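Local atomic coordinates of glucose-1-phosphate thymidylyltransferase (Bacillus anthracis, PDB entry 4ECM), a protein that catalyses the transfer of a thymidylyl group from dTTP to glucose 1-phosphate, giving dTDP-glucose and pyrophosphate, a step on the route to dTDP-L-rhamnose. Residues A153-Q158 / D221-Y226. Sequence-based numbering, arbitrary orientation.
Sequences AKVLLQ and DINNWY
A153 sets its one methyl group, CB, over the face of the Y226 phenol ring, 3.6 Å from the ring centroid and 10° off the ring normal. This is a CH-pi contact, and alanine suits it: a single methyl lets the strand come close, the CA atoms of A153 and Y226 lying 6.6 Å apart. W225 CZ3 covers the opposite face of the Y226 ring, 3.8 Å above its plane, so the phenol is held between strand residue and helical neighbour. The Y226 hydroxyl is hydrogen-bonded to D199. K154 points away from the helix, its NZ in a salt bridge with E145 and hydrogen-bonded to T233 and N235. V155 turns back to the helix. Its CG1, anti to the carbonyl carbon (chi1 -66°), rests over the flat face of the N223 amide, 3.9 Å from N223 CG. A branched aliphatic chain fills this place without competing for the amide's polar atoms, and N223 OD1 is hydrogen-bonded to Y198. Strand 153-159, between strands 190-198 and 232-236 of the mixed sheet, packs on helix 219-228 beside the nucleotide-sugar pocket, the N223 side chain lying about 6 Å from the bound dTDP-glucose. Two methyl groups, A153 CB and V155 CG1, supply the strand's side-chain contacts, while the polar tips of N223 and Y226 are engaged by Y198 and D199; dispersion and CH-pi attraction therefore probably provide most of the cohesion.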
ATOM      1  N   ALA A 153      29.430 -25.011 -10.347  1.00 25.07           N
ATOM      2  CA  ALA A 153      28.478 -24.703  -9.310  1.00 24.03           C
ATOM      3  C   ALA A 153      28.821 -25.451  -8.046  1.00 24.16           C
ATOM      4  O   ALA A 153      29.682 -26.356  -8.042  1.00 25.31           O
ATOM      5  CB  ALA A 153      27.059 -25.084  -9.772  1.00 21.43           C
ATOM      6  N   LYS A 154      28.127 -25.070  -6.985  1.00 22.29           N
ATOM      7  CA  LYS A 154      28.264 -25.680  -5.679  1.00 22.78           C
ATOM      8  C   LYS A 154      26.913 -25.647  -4.968  1.00 21.56           C
ATOM      9  O   LYS A 154      26.190 -24.648  -5.022  1.00 19.77           O
ATOM     10  CB  LYS A 154      29.320 -24.938  -4.841  1.00 22.79           C
ATOM     11  CG  LYS A 154      29.477 -25.453  -3.400  1.00 23.53           C
ATOM     12  CD  LYS A 154      30.541 -24.685  -2.601  1.00 19.90           C
ATOM     13  CE  LYS A 154      31.994 -24.937  -3.091  1.00 23.04           C
ATOM     14  NZ  LYS A 154      32.493 -26.339  -2.954  1.00 18.23           N
ATOM     15  N   VAL A 155      26.581 -26.755  -4.324  1.00 21.34           N
ATOM     16  CA  VAL A 155      25.350 -26.897  -3.554  1.00 21.40           C
ATOM     17  C   VAL A 155      25.754 -27.238  -2.129  1.00 22.25           C
ATOM     18  O   VAL A 155      26.851 -27.799  -1.898  1.00 22.01           O
ATOM     19  CB  VAL A 155      24.400 -27.974  -4.142  1.00 21.84           C
ATOM     20  CG1 VAL A 155      23.889 -27.527  -5.508  1.00 21.16           C
ATOM     21  CG2 VAL A 155      25.091 -29.345  -4.234  1.00 22.26           C
ATOM     22  N   LEU A 156      24.895 -26.861  -1.182  1.00 21.50           N
ATOM     23  CA  LEU A 156      25.135 -27.075   0.243  1.00 21.78           C
ATOM     24  C   LEU A 156      24.081 -28.043   0.754  1.00 22.55           C
ATOM     25  O   LEU A 156      22.884 -27.829   0.544  1.00 21.93           O
ATOM     26  CB  LEU A 156      25.063 -25.755   1.002  1.00 21.47           C
ATOM     27  CG  LEU A 156      25.981 -24.642   0.477  1.00 26.19           C
ATOM     28  CD1 LEU A 156      25.908 -23.388   1.384  1.00 23.68           C
ATOM     29  CD2 LEU A 156      27.427 -25.127   0.332  1.00 23.92           C
ATOM     30  N   LEU A 157      24.532 -29.094   1.437  1.00 23.73           N
ATOM     31  CA  LEU A 157      23.656 -30.178   1.885  1.00 24.03           C
ATOM     32  C   LEU A 157      23.392 -30.204   3.384  1.00 24.52           C
ATOM     33  O   LEU A 157      24.231 -29.795   4.195  1.00 25.48           O
ATOM     34  CB  LEU A 157      24.254 -31.537   1.499  1.00 24.09           C
ATOM     35  CG  LEU A 157      24.693 -31.745   0.041  1.00 26.57           C
ATOM     36  CD1 LEU A 157      25.222 -33.182  -0.147  1.00 25.19           C
ATOM     37  CD2 LEU A 157      23.553 -31.436  -0.916  1.00 22.48           C
ATOM     38  N   GLN A 158      22.201 -30.690   3.726  1.00 23.61           N
ATOM     39  CA  GLN A 158      21.790 -30.888   5.103  1.00 24.38           C
ATOM     40  C   GLN A 158      21.120 -32.225   5.246  1.00 23.68           C
ATOM     41  O   GLN A 158      20.202 -32.544   4.502  1.00 23.71           O
ATOM     42  CB  GLN A 158      20.792 -29.834   5.551  1.00 25.03           C
ATOM     43  CG  GLN A 158      21.421 -28.645   6.189  1.00 33.85           C
ATOM     44  CD  GLN A 158      21.891 -28.915   7.625  1.00 35.64           C
ATOM     45  OE1 GLN A 158      22.781 -28.254   8.117  1.00 43.29           O
ATOM     46  NE2 GLN A 158      21.270 -29.858   8.283  1.00 40.88           N
ATOM     47  N   ASP A 221      16.969 -29.480 -11.925  1.00 25.52           N
ATOM     48  CA  ASP A 221      17.421 -29.728 -13.313  1.00 26.61           C
ATOM     49  C   ASP A 221      18.717 -28.977 -13.618  1.00 25.93           C
ATOM     50  O   ASP A 221      19.619 -29.506 -14.287  1.00 27.19           O
ATOM     51  CB  ASP A 221      16.340 -29.337 -14.313  1.00 27.49           C
ATOM     52  CG  ASP A 221      15.082 -30.166 -14.158  1.00 31.38           C
ATOM     53  OD1 ASP A 221      15.167 -31.302 -13.623  1.00 32.81           O
ATOM     54  OD2 ASP A 221      14.007 -29.690 -14.573  1.00 39.01           O
ATOM     55  N   ILE A 222      18.809 -27.749 -13.124  1.00 25.09           N
ATOM     56  CA  ILE A 222      20.005 -26.936 -13.293  1.00 25.21           C
ATOM     57  C   ILE A 222      21.183 -27.579 -12.568  1.00 25.02           C
ATOM     58  O   ILE A 222      22.285 -27.693 -13.116  1.00 24.00           O
ATOM     59  CB  ILE A 222      19.795 -25.521 -12.739  1.00 24.05           C
ATOM     60  CG1 ILE A 222      18.843 -24.737 -13.634  1.00 29.67           C
ATOM     61  CG2 ILE A 222      21.131 -24.775 -12.607  1.00 24.32           C
ATOM     62  CD1 ILE A 222      18.400 -23.401 -13.009  1.00 32.58           C
ATOM     63  N   ASN A 223      20.953 -27.996 -11.328  1.00 25.10           N
ATOM     64  CA  ASN A 223      22.014 -28.639 -10.556  1.00 25.55           C
ATOM     65  C   ASN A 223      22.490 -29.938 -11.230  1.00 25.62           C
ATOM     66  O   ASN A 223      23.695 -30.201 -11.276  1.00 26.04           O
ATOM     67  CB  ASN A 223      21.579 -28.811  -9.101  1.00 24.37           C
ATOM     68  CG  ASN A 223      21.348 -27.467  -8.426  1.00 27.16           C
ATOM     69  OD1 ASN A 223      22.003 -26.488  -8.788  1.00 25.84           O
ATOM     70  ND2 ASN A 223      20.423 -27.403  -7.452  1.00 23.61           N
ATOM     71  N   ASN A 224      21.564 -30.710 -11.794  1.00 25.96           N
ATOM     72  CA  ASN A 224      21.936 -31.934 -12.512  1.00 27.89           C
ATOM     73  C   ASN A 224      22.715 -31.640 -13.821  1.00 29.06           C
ATOM     74  O   ASN A 224      23.584 -32.417 -14.210  1.00 30.59           O
ATOM     75  CB  ASN A 224      20.705 -32.824 -12.788  1.00 29.06           C
ATOM     76  CG  ASN A 224      20.287 -33.664 -11.572  1.00 29.04           C
ATOM     77  OD1 ASN A 224      21.135 -34.135 -10.823  1.00 29.57           O
ATOM     78  ND2 ASN A 224      18.979 -33.887 -11.409  1.00 26.43           N
ATOM     79  N   TRP A 225      22.400 -30.527 -14.492  1.00 29.42           N
ATOM     80  CA  TRP A 225      23.105 -30.121 -15.721  1.00 29.64           C
ATOM     81  C   TRP A 225      24.569 -29.879 -15.386  1.00 28.77           C
ATOM     82  O   TRP A 225      25.465 -30.412 -16.043  1.00 30.60           O
ATOM     83  CB  TRP A 225      22.448 -28.870 -16.350  1.00 30.31           C
ATOM     84  CG  TRP A 225      23.203 -28.269 -17.513  1.00 35.08           C
ATOM     85  CD1 TRP A 225      23.318 -28.786 -18.775  1.00 36.59           C
ATOM     86  CD2 TRP A 225      23.926 -27.013 -17.526  1.00 39.13           C
ATOM     87  NE1 TRP A 225      24.079 -27.951 -19.558  1.00 39.89           N
ATOM     88  CE2 TRP A 225      24.464 -26.857 -18.823  1.00 39.43           C
ATOM     89  CE3 TRP A 225      24.174 -26.011 -16.562  1.00 37.21           C
ATOM     90  CZ2 TRP A 225      25.238 -25.731 -19.193  1.00 39.82           C
ATOM     91  CZ3 TRP A 225      24.943 -24.902 -16.927  1.00 37.38           C
ATOM     92  CH2 TRP A 225      25.474 -24.781 -18.235  1.00 39.01           C
ATOM     93  N   TYR A 226      24.821 -29.088 -14.348  1.00 27.35           N
ATOM     94  CA  TYR A 226      26.200 -28.866 -13.900  1.00 26.97           C
ATOM     95  C   TYR A 226      26.873 -30.173 -13.472  1.00 27.26           C
ATOM     96  O   TYR A 226      28.059 -30.371 -13.721  1.00 27.37           O
ATOM     97  CB  TYR A 226      26.251 -27.915 -12.726  1.00 25.21           C
ATOM     98  CG  TYR A 226      26.189 -26.434 -13.033  1.00 25.66           C
ATOM     99  CD1 TYR A 226      27.314 -25.757 -13.503  1.00 27.57           C
ATOM    100  CD2 TYR A 226      25.052 -25.694 -12.757  1.00 23.55           C
ATOM    101  CE1 TYR A 226      27.290 -24.389 -13.726  1.00 25.18           C
ATOM    102  CE2 TYR A 226      25.014 -24.317 -12.974  1.00 23.39           C
ATOM    103  CZ  TYR A 226      26.134 -23.670 -13.457  1.00 27.12           C
ATOM    104  OH  TYR A 226      26.105 -22.302 -13.656  1.00 23.16           O
TER